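PDB 5XOB: tRNA(Ile2) 2-agmatinylcytidine synthetase TiaS from Archaeoglobus fulgidus, which catalyses the ATP-dependent joining of agmatine to the wobble cytidine of an isoleucine tRNA, forming 2-agmatinylcytidine and switching codon specificity from AUG to AUA. Local coordinates for residues P277-G282 with V310-R315; G317-V322 with I338-E343; P350-C355 with C373-D378. One frame throughout, in Å; residues are numbered along the deposited sequence.

Overall arrangement
Contacts 1 and 2 belong to the OB-fold domain, their centres about 15 Å apart. Helix 307-313, whose end takes part in contact 1, is followed directly by strand 319-327 of contact 2, so 310-315 and 317-322 are neighbours in sequence; both contacts reach the same sheet. Contact 3 holds the zinc site of the C-terminal ribbon and stands well out from the body, about 56 Å from the chain centre to the centre of the contact. Its nearest atoms are about 18 Å from those of contact 2 and about 21 Å from those of contact 1. The bound magnesium, at Asp8 and phosphorylated Thr18, belongs to the N-terminal part of the enzyme.

Contact 1: residues P277-G282 with V310-R315; sequences PYDIEG and VIRLLR
Pro277 and Arg312 bring the two backbones nearest, their CA atoms 5.8 Å apart, where the start of the short strand 278-280 passes the C-terminal part of helix 307-313 in the OB-fold. The pyrrolidine ring of Pro277 is turned toward that part of the helix and meets a group of carbonyl oxygens: CG is a close van der Waals neighbour of Arg312 O at 3.4 Å, and CD lies 3.3 Å from Leu314 O. Proline suits this place, since its ring is compact and CD, bonded to nitrogen, presents a slightly polarised CH group to Leu314 O. The same ring also packs obliquely on Leu314, with CG of Pro277 3.5 Å from CD2 of the leucine, a buried side chain that also touches Leu389.

Beyond the proline, Asp279 and Arg312 join more openly. Arg312 bends at chi2 (-149°), which places CD 3.5 Å from Asp279 OD1. Its NE then gives OD2 of Asp279 a hydrogen bond of 3.0 Å, with an N-H...O angle of 147°, approaching the syn side but 26° out of the carboxylate plane. Arg312 also packs on Val285 of strand 284-291, and its NH1 makes a weak bond to Asn309 OD1. A single N-H thus carries this salt bridge, while NH2 of Arg312 is 3.6 Å from Asp279 OD2; with Asp279 exposed, solvent probably screens the attraction.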
ATOM      1  N   PRO A 277       9.187  18.641 -13.172  1.00 89.47           N
ATOM      2  CA  PRO A 277       7.835  18.550 -12.634  1.00 86.95           C
ATOM      3  C   PRO A 277       6.972  19.752 -12.968  1.00 88.15           C
ATOM      4  O   PRO A 277       7.482  20.859 -13.127  1.00 89.42           O
ATOM      5  CB  PRO A 277       8.053  18.426 -11.119  1.00 85.88           C
ATOM      6  CG  PRO A 277       9.415  18.967 -10.875  1.00 85.26           C
ATOM      7  CD  PRO A 277      10.203  18.633 -12.104  1.00 87.08           C
ATOM      8  N   TYR A 278       5.669  19.519 -13.072  1.00 90.57           N
ATOM      9  CA  TYR A 278       4.724  20.589 -13.336  1.00 94.04           C
ATOM     10  C   TYR A 278       3.349  20.269 -12.743  1.00 98.28           C
ATOM     11  O   TYR A 278       2.838  19.154 -12.892  1.00 96.62           O
ATOM     12  CB  TYR A 278       4.638  20.850 -14.844  1.00 94.67           C
ATOM     13  CG  TYR A 278       4.111  19.688 -15.656  1.00 94.60           C
ATOM     14  CD1 TYR A 278       2.746  19.566 -15.914  1.00 92.75           C
ATOM     15  CD2 TYR A 278       4.971  18.714 -16.176  1.00 94.39           C
ATOM     16  CE1 TYR A 278       2.247  18.511 -16.656  1.00 91.81           C
ATOM     17  CE2 TYR A 278       4.482  17.651 -16.925  1.00 91.33           C
ATOM     18  CZ  TYR A 278       3.115  17.557 -17.163  1.00 91.47           C
ATOM     19  OH  TYR A 278       2.592  16.514 -17.899  1.00 85.42           O
ATOM     20  N   ASP A 279       2.755  21.253 -12.066  1.00100.44           N
ATOM     21  CA  ASP A 279       1.440  21.075 -11.450  1.00101.65           C
ATOM     22  C   ASP A 279       0.380  20.928 -12.535  1.00104.17           C
ATOM     23  O   ASP A 279       0.677  21.096 -13.719  1.00105.31           O
ATOM     24  CB  ASP A 279       1.097  22.242 -10.525  1.00 97.37           C
ATOM     25  CG  ASP A 279       2.100  22.406  -9.409  1.00 99.10           C
ATOM     26  OD1 ASP A 279       3.282  22.045  -9.605  1.00 97.70           O
ATOM     27  OD2 ASP A 279       1.710  22.896  -8.333  1.00102.00           O
ATOM     28  N   ILE A 280      -0.847  20.598 -12.142  1.00107.54           N
ATOM     29  CA  ILE A 280      -1.911  20.441 -13.130  1.00112.57           C
ATOM     30  C   ILE A 280      -3.324  20.610 -12.563  1.00117.85           C
ATOM     31  O   ILE A 280      -3.565  20.482 -11.361  1.00112.25           O
ATOM     32  CB  ILE A 280      -1.777  19.081 -13.890  1.00111.89           C
ATOM     33  CG1 ILE A 280      -1.928  19.227 -15.424  1.00115.25           C
ATOM     34  CG2 ILE A 280      -2.785  18.049 -13.378  1.00108.38           C
ATOM     35  CD1 ILE A 280      -1.680  20.596 -16.041  1.00117.16           C
ATOM     36  N   GLU A 281      -4.229  20.927 -13.481  1.00127.70           N
ATOM     37  CA  GLU A 281      -5.681  21.001 -13.283  1.00133.37           C
ATOM     38  C   GLU A 281      -6.260  20.714 -11.872  1.00130.60           C
ATOM     39  O   GLU A 281      -7.044  21.524 -11.377  1.00135.72           O
ATOM     40  CB  GLU A 281      -6.364  20.145 -14.369  1.00140.77           C
ATOM     41  CG  GLU A 281      -6.251  20.761 -15.773  1.00148.09           C
ATOM     42  CD  GLU A 281      -6.036  19.746 -16.889  1.00153.85           C
ATOM     43  OE1 GLU A 281      -6.814  18.768 -16.969  1.00156.41           O
ATOM     44  OE2 GLU A 281      -5.097  19.939 -17.703  1.00148.71           O
ATOM     45  N   GLY A 282      -5.886  19.603 -11.229  1.00121.94           N
ATOM     46  CA  GLY A 282      -6.513  19.201  -9.949  1.00119.41           C
ATOM     47  C   GLY A 282      -5.702  19.220  -8.648  1.00117.45           C
ATOM     48  O   GLY A 282      -6.207  18.791  -7.604  1.00110.49           O
ATOM     49  N   VAL A 310       8.360  17.695  -2.040  1.00 87.16           N
ATOM     50  CA  VAL A 310       9.677  17.122  -2.345  1.00 88.47           C
ATOM     51  C   VAL A 310       9.775  16.770  -3.830  1.00 85.65           C
ATOM     52  O   VAL A 310      10.847  16.874  -4.427  1.00 84.36           O
ATOM     53  CB  VAL A 310      10.058  15.884  -1.468  1.00 93.70           C
ATOM     54  CG1 VAL A 310       9.541  16.016  -0.038  1.00 93.52           C
ATOM     55  CG2 VAL A 310       9.588  14.568  -2.090  1.00 96.32           C
ATOM     56  N   ILE A 311       8.660  16.349  -4.425  1.00 85.28           N
ATOM     57  CA  ILE A 311       8.639  16.059  -5.856  1.00 86.27           C
ATOM     58  C   ILE A 311       8.812  17.340  -6.663  1.00 86.86           C
ATOM     59  O   ILE A 311       9.578  17.362  -7.616  1.00 83.86           O
ATOM     60  CB  ILE A 311       7.340  15.347  -6.294  1.00 85.85           C
ATOM     61  CG1 ILE A 311       7.250  13.948  -5.665  1.00 87.12           C
ATOM     62  CG2 ILE A 311       7.257  15.253  -7.815  1.00 85.25           C
ATOM     63  CD1 ILE A 311       8.362  12.990  -6.058  1.00 86.62           C
ATOM     64  N   ARG A 312       8.108  18.404  -6.276  1.00 89.14           N
ATOM     65  CA  ARG A 312       8.184  19.685  -6.995  1.00 88.05           C
ATOM     66  C   ARG A 312       9.614  20.203  -7.182  1.00 89.96           C
ATOM     67  O   ARG A 312       9.883  20.942  -8.129  1.00 88.90           O
ATOM     68  CB  ARG A 312       7.328  20.758  -6.306  1.00 87.85           C
ATOM     69  CG  ARG A 312       5.834  20.602  -6.558  1.00 87.97           C
ATOM     70  CD  ARG A 312       5.090  21.929  -6.567  1.00 88.74           C
ATOM     71  NE  ARG A 312       3.661  21.724  -6.337  1.00 88.68           N
ATOM     72  CZ  ARG A 312       3.111  21.511  -5.140  1.00 91.63           C
ATOM     73  NH1 ARG A 312       3.862  21.470  -4.038  1.00 91.90           N
ATOM     74  NH2 ARG A 312       1.797  21.329  -5.041  1.00 92.13           N
ATOM     75  N   LEU A 313      10.526  19.811  -6.294  1.00 93.32           N
ATOM     76  CA  LEU A 313      11.920  20.249  -6.381  1.00 97.84           C
ATOM     77  C   LEU A 313      12.662  19.702  -7.600  1.00102.86           C
ATOM     78  O   LEU A 313      12.895  20.446  -8.559  1.00110.83           O
ATOM     79  CB  LEU A 313      12.683  19.904  -5.092  1.00 95.41           C
ATOM     80  CG  LEU A 313      12.128  20.515  -3.798  1.00 96.39           C
ATOM     81  CD1 LEU A 313      13.137  20.391  -2.662  1.00 95.51           C
ATOM     82  CD2 LEU A 313      11.725  21.974  -3.987  1.00 99.18           C
ATOM     83  N   LEU A 314      13.000  18.411  -7.562  1.00104.03           N
ATOM     84  CA  LEU A 314      13.954  17.777  -8.502  1.00108.16           C
ATOM     85  C   LEU A 314      14.050  18.369  -9.923  1.00109.80           C
ATOM     86  O   LEU A 314      13.076  18.903 -10.474  1.00106.10           O
ATOM     87  CB  LEU A 314      13.747  16.240  -8.545  1.00109.64           C
ATOM     88  CG  LEU A 314      12.632  15.502  -9.320  1.00107.60           C
ATOM     89  CD1 LEU A 314      12.201  14.257  -8.552  1.00103.70           C
ATOM     90  CD2 LEU A 314      11.417  16.354  -9.628  1.00107.96           C
ATOM     91  N   ARG A 315      15.245  18.251 -10.499  1.00109.32           N
ATOM     92  CA  ARG A 315      15.582  18.896 -11.764  1.00106.39           C
ATOM     93  C   ARG A 315      16.220  17.904 -12.743  1.00104.03           C
ATOM     94  O   ARG A 315      16.698  16.840 -12.338  1.00 99.18           O
ATOM     95  CB  ARG A 315      16.510  20.075 -11.506  1.00104.78           C
TER

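Contact 2: residues G317-V322 with I338-E343; sequences GDVVEV and IVELAE
Val319 of strand 319-327 faces two residues at once, Val339 and Glu340, which form a classic beta bulge in 338-343 at the edge of the OB-fold pairing. Its carbonyl oxygen serves both: Val339 N donates to Val319 O over 3.0 Å at an N-H...O angle of 145°, and Glu340 N adds a weak bond of 3.4 Å to that same oxygen. In return, Val319 N gives its hydrogen to Glu340 O at 2.9 Å, lying in the plane of that carbonyl. Val319 therefore has both of its backbone polar groups engaged, with three bonds in all.

Past the bulge, a side chain takes over from the backbone. Asp318 is buried, and its two oxygens accept from different amides: OD2 from Arg315 N, and OD1 from Ala342 N. The latter bond is nearly straight, but its refined length of 2.5 Å is improbably short and should be treated as doubtful. Aspartate suits the site because its short branch places one acceptor near each amide. Next to it, CB of the small Ala342 lies close to Gly317, whose positive phi of 80° is readily adopted by glycine.

On its other side, strand 319-327 pairs with strand 265-273, where Val320 shares backbone hydrogen bonds with Gly271. Apolar contacts flank the bonds: CG2 of Val319, anti to the carbonyl carbon and beside the backbone N, meets CB of Glu340 at 3.6 Å, and in the non-hydrogen-bonded pair Val320 directs CG2 to within 4.3 Å of CG1 of Ile338.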
ATOM      1  N   GLY A 317      17.980  15.338 -15.147  1.00102.50           N
ATOM      2  CA  GLY A 317      19.153  14.481 -14.996  1.00 99.98           C
ATOM      3  C   GLY A 317      19.362  13.869 -13.623  1.00 99.77           C
ATOM      4  O   GLY A 317      20.278  13.062 -13.447  1.00102.15           O
ATOM      5  N   ASP A 318      18.528  14.243 -12.649  1.00 97.58           N
ATOM      6  CA  ASP A 318      18.613  13.675 -11.302  1.00 97.46           C
ATOM      7  C   ASP A 318      18.357  12.182 -11.356  1.00 92.07           C
ATOM      8  O   ASP A 318      17.378  11.756 -11.960  1.00 89.48           O
ATOM      9  CB  ASP A 318      17.574  14.312 -10.369  1.00101.30           C
ATOM     10  CG  ASP A 318      18.117  15.507  -9.611  1.00104.96           C
ATOM     11  OD1 ASP A 318      19.289  15.461  -9.185  1.00105.76           O
ATOM     12  OD2 ASP A 318      17.363  16.485  -9.418  1.00105.35           O
ATOM     13  N   VAL A 319      19.226  11.393 -10.728  1.00 88.11           N
ATOM     14  CA  VAL A 319      19.021   9.948 -10.685  1.00 89.08           C
ATOM     15  C   VAL A 319      18.050   9.631  -9.554  1.00 89.44           C
ATOM     16  O   VAL A 319      18.242  10.056  -8.405  1.00 90.09           O
ATOM     17  CB  VAL A 319      20.322   9.147 -10.491  1.00 90.73           C
ATOM     18  CG1 VAL A 319      20.045   7.651 -10.605  1.00 89.42           C
ATOM     19  CG2 VAL A 319      21.368   9.559 -11.516  1.00 93.31           C
ATOM     20  N   VAL A 320      17.017   8.867  -9.897  1.00 86.90           N
ATOM     21  CA  VAL A 320      15.906   8.618  -8.995  1.00 81.48           C
ATOM     22  C   VAL A 320      15.339   7.211  -9.210  1.00 80.01           C
ATOM     23  O   VAL A 320      15.382   6.664 -10.322  1.00 75.98           O
ATOM     24  CB  VAL A 320      14.812   9.696  -9.195  1.00 78.61           C
ATOM     25  CG1 VAL A 320      13.721   9.227 -10.157  1.00 76.70           C
ATOM     26  CG2 VAL A 320      14.220  10.114  -7.863  1.00 78.11           C
ATOM     27  N   GLU A 321      14.812   6.637  -8.136  1.00 75.79           N
ATOM     28  CA  GLU A 321      14.188   5.330  -8.190  1.00 74.57           C
ATOM     29  C   GLU A 321      12.758   5.476  -7.706  1.00 71.35           C
ATOM     30  O   GLU A 321      12.522   6.008  -6.624  1.00 66.92           O
ATOM     31  CB  GLU A 321      14.968   4.346  -7.324  1.00 79.05           C
ATOM     32  CG  GLU A 321      14.576   2.894  -7.525  1.00 83.79           C
ATOM     33  CD  GLU A 321      15.729   1.944  -7.272  1.00 87.45           C
ATOM     34  OE1 GLU A 321      15.780   1.360  -6.166  1.00 89.04           O
ATOM     35  OE2 GLU A 321      16.590   1.796  -8.171  1.00 89.21           O
ATOM     36  N   VAL A 322      11.807   5.011  -8.515  1.00 71.07           N
ATOM     37  CA  VAL A 322      10.386   5.246  -8.249  1.00 70.44           C
ATOM     38  C   VAL A 322       9.607   3.972  -7.925  1.00 72.10           C
ATOM     39  O   VAL A 322       9.909   2.887  -8.436  1.00 67.64           O
ATOM     40  CB  VAL A 322       9.687   5.995  -9.408  1.00 68.77           C
ATOM     41  CG1 VAL A 322      10.269   7.389  -9.547  1.00 68.24           C
ATOM     42  CG2 VAL A 322       9.792   5.237 -10.723  1.00 68.03           C
ATOM     43  N   ILE A 338      15.806   9.453  -3.944  1.00 83.50           N
ATOM     44  CA  ILE A 338      16.755  10.309  -4.638  1.00 84.38           C
ATOM     45  C   ILE A 338      18.113   9.658  -4.501  1.00 82.42           C
ATOM     46  O   ILE A 338      18.686   9.614  -3.411  1.00 78.97           O
ATOM     47  CB  ILE A 338      16.804  11.735  -4.069  1.00 85.95           C
ATOM     48  CG1 ILE A 338      15.590  12.527  -4.542  1.00 86.96           C
ATOM     49  CG2 ILE A 338      18.043  12.467  -4.566  1.00 89.53           C
ATOM     50  CD1 ILE A 338      14.272  12.051  -3.980  1.00 88.48           C
ATOM     51  N   VAL A 339      18.619   9.146  -5.614  1.00 85.34           N
ATOM     52  CA  VAL A 339      19.868   8.412  -5.603  1.00 90.60           C
ATOM     53  C   VAL A 339      21.006   9.410  -5.739  1.00 95.32           C
ATOM     54  O   VAL A 339      21.617   9.799  -4.746  1.00100.46           O
ATOM     55  CB  VAL A 339      19.926   7.367  -6.740  1.00 90.89           C
ATOM     56  CG1 VAL A 339      21.225   6.578  -6.662  1.00 90.31           C
ATOM     57  CG2 VAL A 339      18.721   6.437  -6.683  1.00 91.47           C
ATOM     58  N   GLU A 340      21.267   9.828  -6.975  1.00 99.61           N
ATOM     59  CA  GLU A 340      22.295  10.801  -7.273  1.00 99.00           C
ATOM     60  C   GLU A 340      21.622  12.123  -7.569  1.00 91.93           C
ATOM     61  O   GLU A 340      20.714  12.206  -8.402  1.00 86.36           O
ATOM     62  CB  GLU A 340      23.129  10.378  -8.484  1.00106.12           C
ATOM     63  CG  GLU A 340      24.366  11.241  -8.702  1.00116.79           C
ATOM     64  CD  GLU A 340      24.846  11.258 -10.146  1.00124.87           C
ATOM     65  OE1 GLU A 340      24.689  12.307 -10.816  1.00125.50           O
ATOM     66  OE2 GLU A 340      25.379  10.226 -10.611  1.00129.90           O
ATOM     67  N   LEU A 341      22.073  13.154  -6.874  1.00 89.48           N
ATOM     68  CA  LEU A 341      21.691  14.506  -7.212  1.00 91.85           C
ATOM     69  C   LEU A 341      22.461  15.005  -8.433  1.00 95.57           C
ATOM     70  O   LEU A 341      23.684  14.894  -8.500  1.00 93.59           O
ATOM     71  CB  LEU A 341      21.928  15.437  -6.031  1.00 92.41           C
ATOM     72  CG  LEU A 341      20.716  15.613  -5.125  1.00 93.37           C
ATOM     73  CD1 LEU A 341      21.105  16.495  -3.954  1.00 93.82           C
ATOM     74  CD2 LEU A 341      19.538  16.213  -5.885  1.00 93.18           C
ATOM     75  N   ALA A 342      21.731  15.550  -9.399  1.00100.39           N
ATOM     76  CA  ALA A 342      22.330  16.181 -10.567  1.00103.41           C
ATOM     77  C   ALA A 342      23.213  17.345 -10.136  1.00110.13           C
ATOM     78  O   ALA A 342      22.783  18.203  -9.361  1.00110.17           O
ATOM     79  CB  ALA A 342      21.244  16.680 -11.509  1.00102.85           C
ATOM     80  N   GLU A 343      24.448  17.362 -10.630  1.00120.13           N
ATOM     81  CA  GLU A 343      25.347  18.501 -10.426  1.00126.53           C
ATOM     82  C   GLU A 343      25.036  19.603 -11.443  1.00127.02           C
ATOM     83  O   GLU A 343      25.052  19.366 -12.656  1.00119.45           O
ATOM     84  CB  GLU A 343      26.814  18.063 -10.538  1.00130.62           C
ATOM     85  CG  GLU A 343      27.410  17.554  -9.232  1.00131.58           C
ATOM     86  CD  GLU A 343      27.677  18.667  -8.236  1.00130.30           C
ATOM     87  OE1 GLU A 343      27.269  18.526  -7.063  1.00126.88           O
ATOM     88  OE2 GLU A 343      28.288  19.683  -8.630  1.00132.72           O
TER

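Contact 3: residues P350-C355 with C373-D378; sequences PICPSC and CRTKAD. With ZN (zinc ion), chain B.
Cys352 and Cys355 meet Cys373 around the zinc ion of the C-terminal zinc ribbon, in which two CxxC pairs, Cys352 with Cys355 and Cys370 with Cys373, bind the metal through four sulfurs. Zinc lies 2.5 Å from Cys352 SG, 2.2 Å from Cys355 SG and 2.5 Å from Cys373 SG. Cysteine suits each place because a soft thiolate on a short arm binds zinc readily. Their torsions differ: SG of Cys352 is anti to the backbone N (chi1 178°), whereas SG of Cys355 falls between N and the carbonyl carbon (chi1 76°), so that sulfurs from one tight turn reach the same ion.

Two hydroxyls lie close to the metal-bound sulfurs. OG1 of Thr375 approaches Cys352 SG to 3.1 Å, and OG of Ser354 stands 3.4 Å from Cys373 SG. Within the first turn, the amide Ser354 N makes a weak hydrogen bond of 3.6 Å to Cys352 SG.

Farther from the metal, Pro350 and Ala377 add a small apolar contact, with CG of the proline 4.1 Å from CB of the alanine; Pro350 also touches Phe368, and Ala377 touches Met359. Since the backbones stay well apart, with CA of Cys352 7.0 Å from CA of Thr375, the zinc is probably the main tie between the two segments. Four thiolates would give the site a net negative charge, which the nearby amide and hydroxyls could partly offset.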
ATOM      1  N   PRO A 350      29.580  38.497 -11.330  1.00 82.57           N
ATOM      2  CA  PRO A 350      30.221  38.584 -10.025  1.00 84.45           C
ATOM      3  C   PRO A 350      29.405  39.410  -9.040  1.00 83.52           C
ATOM      4  O   PRO A 350      28.739  40.369  -9.433  1.00 80.77           O
ATOM      5  CB  PRO A 350      31.558  39.286 -10.318  1.00 81.99           C
ATOM      6  CG  PRO A 350      31.683  39.351 -11.796  1.00 81.44           C
ATOM      7  CD  PRO A 350      30.299  39.290 -12.340  1.00 82.00           C
ATOM      8  N   ILE A 351      29.463  39.020  -7.771  1.00 85.85           N
ATOM      9  CA  ILE A 351      28.821  39.758  -6.693  1.00 86.21           C
ATOM     10  C   ILE A 351      29.770  40.864  -6.239  1.00 83.19           C
ATOM     11  O   ILE A 351      30.950  40.603  -5.996  1.00 86.15           O
ATOM     12  CB  ILE A 351      28.491  38.820  -5.502  1.00 89.26           C
ATOM     13  CG1 ILE A 351      27.532  37.691  -5.934  1.00 90.09           C
ATOM     14  CG2 ILE A 351      27.913  39.603  -4.328  1.00 89.52           C
ATOM     15  CD1 ILE A 351      26.226  38.148  -6.564  1.00 90.77           C
ATOM     16  N   CYS A 352      29.264  42.090  -6.134  1.00 79.30           N
ATOM     17  CA  CYS A 352      30.071  43.211  -5.650  1.00 77.67           C
ATOM     18  C   CYS A 352      30.542  42.968  -4.211  1.00 79.64           C
ATOM     19  O   CYS A 352      29.738  42.614  -3.356  1.00 81.14           O
ATOM     20  CB  CYS A 352      29.288  44.520  -5.713  1.00 76.24           C
ATOM     21  SG  CYS A 352      30.211  45.930  -5.060  1.00 75.52           S
ATOM     22  N   PRO A 353      31.844  43.168  -3.938  1.00 81.63           N
ATOM     23  CA  PRO A 353      32.413  42.831  -2.631  1.00 82.11           C
ATOM     24  C   PRO A 353      32.009  43.795  -1.522  1.00 80.62           C
ATOM     25  O   PRO A 353      31.994  43.409  -0.350  1.00 78.03           O
ATOM     26  CB  PRO A 353      33.934  42.921  -2.863  1.00 83.76           C
ATOM     27  CG  PRO A 353      34.125  43.202  -4.318  1.00 86.01           C
ATOM     28  CD  PRO A 353      32.849  43.807  -4.803  1.00 84.81           C
ATOM     29  N   SER A 354      31.708  45.039  -1.890  1.00 79.57           N
ATOM     30  CA  SER A 354      31.280  46.044  -0.921  1.00 81.95           C
ATOM     31  C   SER A 354      29.812  45.867  -0.556  1.00 83.01           C
ATOM     32  O   SER A 354      29.487  45.411   0.540  1.00 79.57           O
ATOM     33  CB  SER A 354      31.506  47.459  -1.460  1.00 83.88           C
ATOM     34  OG  SER A 354      30.762  48.407  -0.707  1.00 85.73           O
ATOM     35  N   CYS A 355      28.930  46.227  -1.484  1.00 88.40           N
ATOM     36  CA  CYS A 355      27.492  46.260  -1.206  1.00 89.58           C
ATOM     37  C   CYS A 355      26.828  44.879  -1.299  1.00 90.43           C
ATOM     38  O   CYS A 355      25.726  44.683  -0.783  1.00 90.05           O
ATOM     39  CB  CYS A 355      26.792  47.225  -2.160  1.00 87.36           C
ATOM     40  SG  CYS A 355      26.603  46.554  -3.824  1.00 82.43           S
ATOM     41  N   CYS A 373      29.012  51.581  -5.695  1.00105.66           N
ATOM     42  CA  CYS A 373      30.361  51.561  -5.150  1.00 98.07           C
ATOM     43  C   CYS A 373      31.240  51.994  -6.319  1.00 99.13           C
ATOM     44  O   CYS A 373      30.719  52.462  -7.327  1.00104.22           O
ATOM     45  CB  CYS A 373      30.696  50.165  -4.656  1.00 94.89           C
ATOM     46  SG  CYS A 373      29.389  49.531  -3.582  1.00 94.06           S
ATOM     47  N   ARG A 374      32.556  51.883  -6.210  1.00 96.22           N
ATOM     48  CA  ARG A 374      33.404  52.204  -7.364  1.00 97.16           C
ATOM     49  C   ARG A 374      34.169  50.954  -7.806  1.00 97.76           C
ATOM     50  O   ARG A 374      35.362  51.017  -8.116  1.00 99.60           O
ATOM     51  CB  ARG A 374      34.347  53.361  -7.038  1.00 94.55           C
ATOM     52  N   THR A 375      33.465  49.822  -7.853  1.00 93.13           N
ATOM     53  CA  THR A 375      34.117  48.512  -7.933  1.00 89.08           C
ATOM     54  C   THR A 375      34.022  47.833  -9.303  1.00 86.97           C
ATOM     55  O   THR A 375      33.187  48.174 -10.141  1.00 85.21           O
ATOM     56  CB  THR A 375      33.575  47.570  -6.846  1.00 88.72           C
ATOM     57  OG1 THR A 375      32.190  47.303  -7.078  1.00 88.02           O
ATOM     58  CG2 THR A 375      33.732  48.202  -5.472  1.00 89.27           C
ATOM     59  N   LYS A 376      34.893  46.847  -9.490  1.00 87.37           N
ATOM     60  CA  LYS A 376      35.192  46.271 -10.792  1.00 85.55           C
ATOM     61  C   LYS A 376      35.523  44.780 -10.679  1.00 81.14           C
ATOM     62  O   LYS A 376      35.970  44.318  -9.630  1.00 76.74           O
ATOM     63  CB  LYS A 376      36.413  46.996 -11.369  1.00 91.39           C
ATOM     64  CG  LYS A 376      36.186  47.762 -12.667  1.00 93.56           C
ATOM     65  CD  LYS A 376      37.283  47.453 -13.685  1.00 93.35           C
ATOM     66  CE  LYS A 376      37.377  45.953 -13.969  1.00 92.95           C
ATOM     67  NZ  LYS A 376      37.935  45.620 -15.307  1.00 90.19           N
ATOM     68  N   ALA A 377      35.308  44.040 -11.764  1.00 78.58           N
ATOM     69  CA  ALA A 377      35.750  42.646 -11.868  1.00 78.63           C
ATOM     70  C   ALA A 377      35.664  42.202 -13.321  1.00 79.40           C
ATOM     71  O   ALA A 377      34.837  42.713 -14.072  1.00 76.14           O
ATOM     72  CB  ALA A 377      34.906  41.744 -10.988  1.00 79.74           C
ATOM     73  N   ASP A 378      36.503  41.248 -13.717  1.00 87.87           N
ATOM     74  CA  ASP A 378      36.678  40.921 -15.148  1.00 94.31           C
ATOM     75  C   ASP A 378      36.007  39.629 -15.641  1.00 94.18           C
ATOM     76  O   ASP A 378      35.699  39.518 -16.836  1.00 89.03           O
ATOM     77  CB  ASP A 378      38.176  40.890 -15.510  1.00 97.17           C
ATOM     78  CG  ASP A 378      38.668  42.206 -16.100  1.00 97.99           C
ATOM     79  OD1 ASP A 378      38.067  42.689 -17.091  1.00101.20           O
ATOM     80  OD2 ASP A 378      39.663  42.753 -15.575  1.00 97.33           O
TER
HETATM   81 ZN    ZN B 501      28.351  47.492  -4.687  1.00 85.39          ZN